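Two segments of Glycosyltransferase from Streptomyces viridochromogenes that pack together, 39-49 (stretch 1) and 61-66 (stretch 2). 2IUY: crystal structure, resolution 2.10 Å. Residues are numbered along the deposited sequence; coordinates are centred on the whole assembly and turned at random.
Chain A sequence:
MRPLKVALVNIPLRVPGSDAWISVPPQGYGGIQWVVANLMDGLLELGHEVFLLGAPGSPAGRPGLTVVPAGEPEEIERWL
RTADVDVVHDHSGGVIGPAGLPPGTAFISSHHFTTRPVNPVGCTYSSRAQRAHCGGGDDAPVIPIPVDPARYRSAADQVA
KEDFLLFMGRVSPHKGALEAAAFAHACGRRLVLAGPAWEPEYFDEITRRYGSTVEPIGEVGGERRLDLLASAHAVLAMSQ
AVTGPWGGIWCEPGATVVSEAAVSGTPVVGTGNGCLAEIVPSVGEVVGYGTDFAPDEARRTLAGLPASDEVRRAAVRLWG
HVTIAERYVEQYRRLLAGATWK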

# COMPACT_ATOMS: atom_id res chain seq x y z
N LEU A 39 7.09 -4.68 5.29
CA LEU A 39 7.20 -4.60 6.76
C LEU A 39 7.99 -5.78 7.35
O LEU A 39 8.93 -5.60 8.14
CB LEU A 39 5.82 -4.47 7.45
CG LEU A 39 5.92 -4.38 9.00
CD1 LEU A 39 6.92 -3.28 9.46
CD2 LEU A 39 4.61 -4.22 9.72
N MSE A 40 7.58 -6.97 6.96
CA MSE A 40 8.17 -8.20 7.42
C MSE A 40 9.68 -8.28 7.13
O MSE A 40 10.45 -8.78 7.93
CB MSE A 40 7.42 -9.33 6.71
CG MSE A 40 8.06 -10.68 6.79
SE MSE A 40 6.93 -11.89 5.73
CE MSE A 40 7.67 -11.52 3.93
N ASP A 41 10.08 -7.82 5.94
CA ASP A 41 11.49 -7.82 5.51
C ASP A 41 12.27 -6.92 6.45
O ASP A 41 13.37 -7.26 6.88
CB ASP A 41 11.63 -7.25 4.10
CG ASP A 41 11.15 -8.19 3.02
OD1 ASP A 41 10.70 -9.32 3.34
OD2 ASP A 41 11.20 -7.76 1.84
N GLY A 42 11.72 -5.75 6.75
CA GLY A 42 12.36 -4.81 7.74
C GLY A 42 12.61 -5.46 9.11
O GLY A 42 13.74 -5.40 9.63
N LEU A 43 11.56 -6.06 9.68
CA LEU A 43 11.58 -6.67 11.00
C LEU A 43 12.60 -7.82 11.07
O LEU A 43 13.30 -7.92 12.03
CB LEU A 43 10.18 -7.21 11.36
CG LEU A 43 9.13 -6.11 11.62
CD1 LEU A 43 7.77 -6.69 11.71
CD2 LEU A 43 9.53 -5.28 12.92
N LEU A 44 12.62 -8.69 10.06
CA LEU A 44 13.56 -9.76 9.91
C LEU A 44 14.99 -9.24 9.78
O LEU A 44 15.92 -9.82 10.34
CB LEU A 44 13.18 -10.64 8.70
CG LEU A 44 11.88 -11.48 8.80
CD1 LEU A 44 11.56 -12.11 7.41
CD2 LEU A 44 11.98 -12.55 9.94
N GLU A 45 15.19 -8.16 9.01
CA GLU A 45 16.53 -7.60 8.84
C GLU A 45 17.02 -7.04 10.16
O GLU A 45 18.24 -7.05 10.45
CB GLU A 45 16.52 -6.47 7.80
CG GLU A 45 17.77 -6.44 6.90
CD GLU A 45 17.50 -5.68 5.60
OE1 GLU A 45 16.72 -6.18 4.75
OE2 GLU A 45 18.09 -4.60 5.41
N LEU A 46 16.09 -6.52 10.95
CA LEU A 46 16.42 -6.03 12.31
C LEU A 46 16.69 -7.10 13.34
O LEU A 46 17.07 -6.77 14.46
CB LEU A 46 15.33 -5.11 12.84
CG LEU A 46 15.18 -3.79 12.09
CD1 LEU A 46 13.85 -3.16 12.37
CD2 LEU A 46 16.37 -2.80 12.38
N GLY A 47 16.45 -8.37 13.02
CA GLY A 47 16.79 -9.48 13.93
C GLY A 47 15.63 -10.07 14.71
O GLY A 47 15.81 -10.99 15.49
N HIS A 48 14.41 -9.55 14.47
CA HIS A 48 13.17 -10.07 15.09
C HIS A 48 12.57 -11.28 14.42
O HIS A 48 12.83 -11.54 13.24
CB HIS A 48 12.14 -8.94 15.21
CG HIS A 48 12.71 -7.73 15.89
ND1 HIS A 48 13.06 -7.73 17.21
CD2 HIS A 48 13.15 -6.55 15.39
CE1 HIS A 48 13.59 -6.57 17.53
NE2 HIS A 48 13.66 -5.83 16.44
N GLU A 49 11.84 -12.08 15.20
CA GLU A 49 11.26 -13.27 14.67
C GLU A 49 9.82 -12.96 14.22
O GLU A 49 9.11 -12.28 14.91
CB GLU A 49 11.33 -14.38 15.73
CG GLU A 49 11.40 -15.74 15.15
CD GLU A 49 11.38 -16.84 16.18
OE1 GLU A 49 11.67 -16.55 17.37
OE2 GLU A 49 11.05 -17.99 15.77
N GLY A 61 10.87 -19.42 3.28
CA GLY A 61 12.34 -19.57 3.44
C GLY A 61 13.15 -18.70 4.42
O GLY A 61 13.94 -19.24 5.17
N ARG A 62 12.98 -17.38 4.37
CA ARG A 62 13.70 -16.43 5.23
C ARG A 62 13.90 -17.02 6.65
O ARG A 62 12.96 -17.57 7.24
CB ARG A 62 12.95 -15.09 5.30
CG ARG A 62 13.56 -13.90 4.58
CD ARG A 62 14.67 -13.18 5.41
NE ARG A 62 14.64 -11.72 5.23
CZ ARG A 62 15.50 -10.85 5.78
NH1 ARG A 62 16.51 -11.27 6.56
NH2 ARG A 62 15.35 -9.53 5.55
N PRO A 63 15.15 -16.98 7.17
CA PRO A 63 15.31 -17.39 8.57
C PRO A 63 14.71 -16.31 9.48
O PRO A 63 14.78 -15.11 9.16
CB PRO A 63 16.83 -17.49 8.76
CG PRO A 63 17.42 -17.42 7.33
CD PRO A 63 16.44 -16.58 6.56
N GLY A 64 14.13 -16.74 10.58
CA GLY A 64 13.37 -15.85 11.44
C GLY A 64 11.89 -15.80 11.05
O GLY A 64 11.10 -15.30 11.81
N LEU A 65 11.53 -16.32 9.88
CA LEU A 65 10.15 -16.30 9.40
C LEU A 65 9.46 -17.66 9.56
O LEU A 65 9.97 -18.70 9.10
CB LEU A 65 10.07 -15.79 7.94
CG LEU A 65 8.66 -15.80 7.29
CD1 LEU A 65 7.63 -14.84 8.01
CD2 LEU A 65 8.67 -15.58 5.76
N THR A 66 8.30 -17.66 10.20
CA THR A 66 7.45 -18.83 10.26
C THR A 66 6.11 -18.48 9.64
O THR A 66 5.44 -17.53 10.11
CB THR A 66 7.22 -19.28 11.73
OG1 THR A 66 8.45 -19.69 12.33
CG2 THR A 66 6.18 -20.38 11.81
O HOH W 1 9.84 -17.84 13.16

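Stretch 2 lies against the last turns of the helix in stretch 1 and against E49 beyond it, and no direct hydrogen bond joins the two. G61 stays clear of the contact, which begins at R62. The R62 side chain reaches across to the helix and places its guanidinium over L44, whose CB sits 3.7 Å from R62 CZ and covers one face of the planar group. At the guanidinium edge, near its plane, E45 OE1 forms a long salt bridge with R62 NH2 at 3.7 Å. The same R62 NH2 comes within 3.3 Å of D41 O, but the angle is poor for a hydrogen bond, and D41 O already accepts one from E45 N (2.9 Å) within the helix.

R62 also opens a type II turn, closed by L65 N donating to R62 O at 3.3 Å. P63 contributes little beyond its carbonyl, 3.9 Å from P63 O to L44 CD2. At G64 the backbone passes closest to L44, with L44 CD2 3.4 Å from G64 C. A CB here would lie only 3.1 Å from L44 CD2, and the positive phi (90°) would in any case jam it against the preceding carbonyl oxygen; glycine thus suits both the turn and the packing. G64 O faces E49, 3.4 Å from E49 CG, and receives a CA-H...O contact from E49 CA at 3.5 Å.

L65 continues the apolar surface into the strand. Its CB lies 4.0 Å from L44 CD1, while L65 CD1 reaches the selenium of selenomethionine M40, 3.8 Å from M40 SE. T66 makes no close direct contact and is linked through water 1, which lies 2.5 Å from T66 OG1, donates to E49 OE2 at 2.9 Å and makes a weak bond to G64 O at 3.1 Å. This water supplies the hydrogen-bonded bridge that the direct contacts lack.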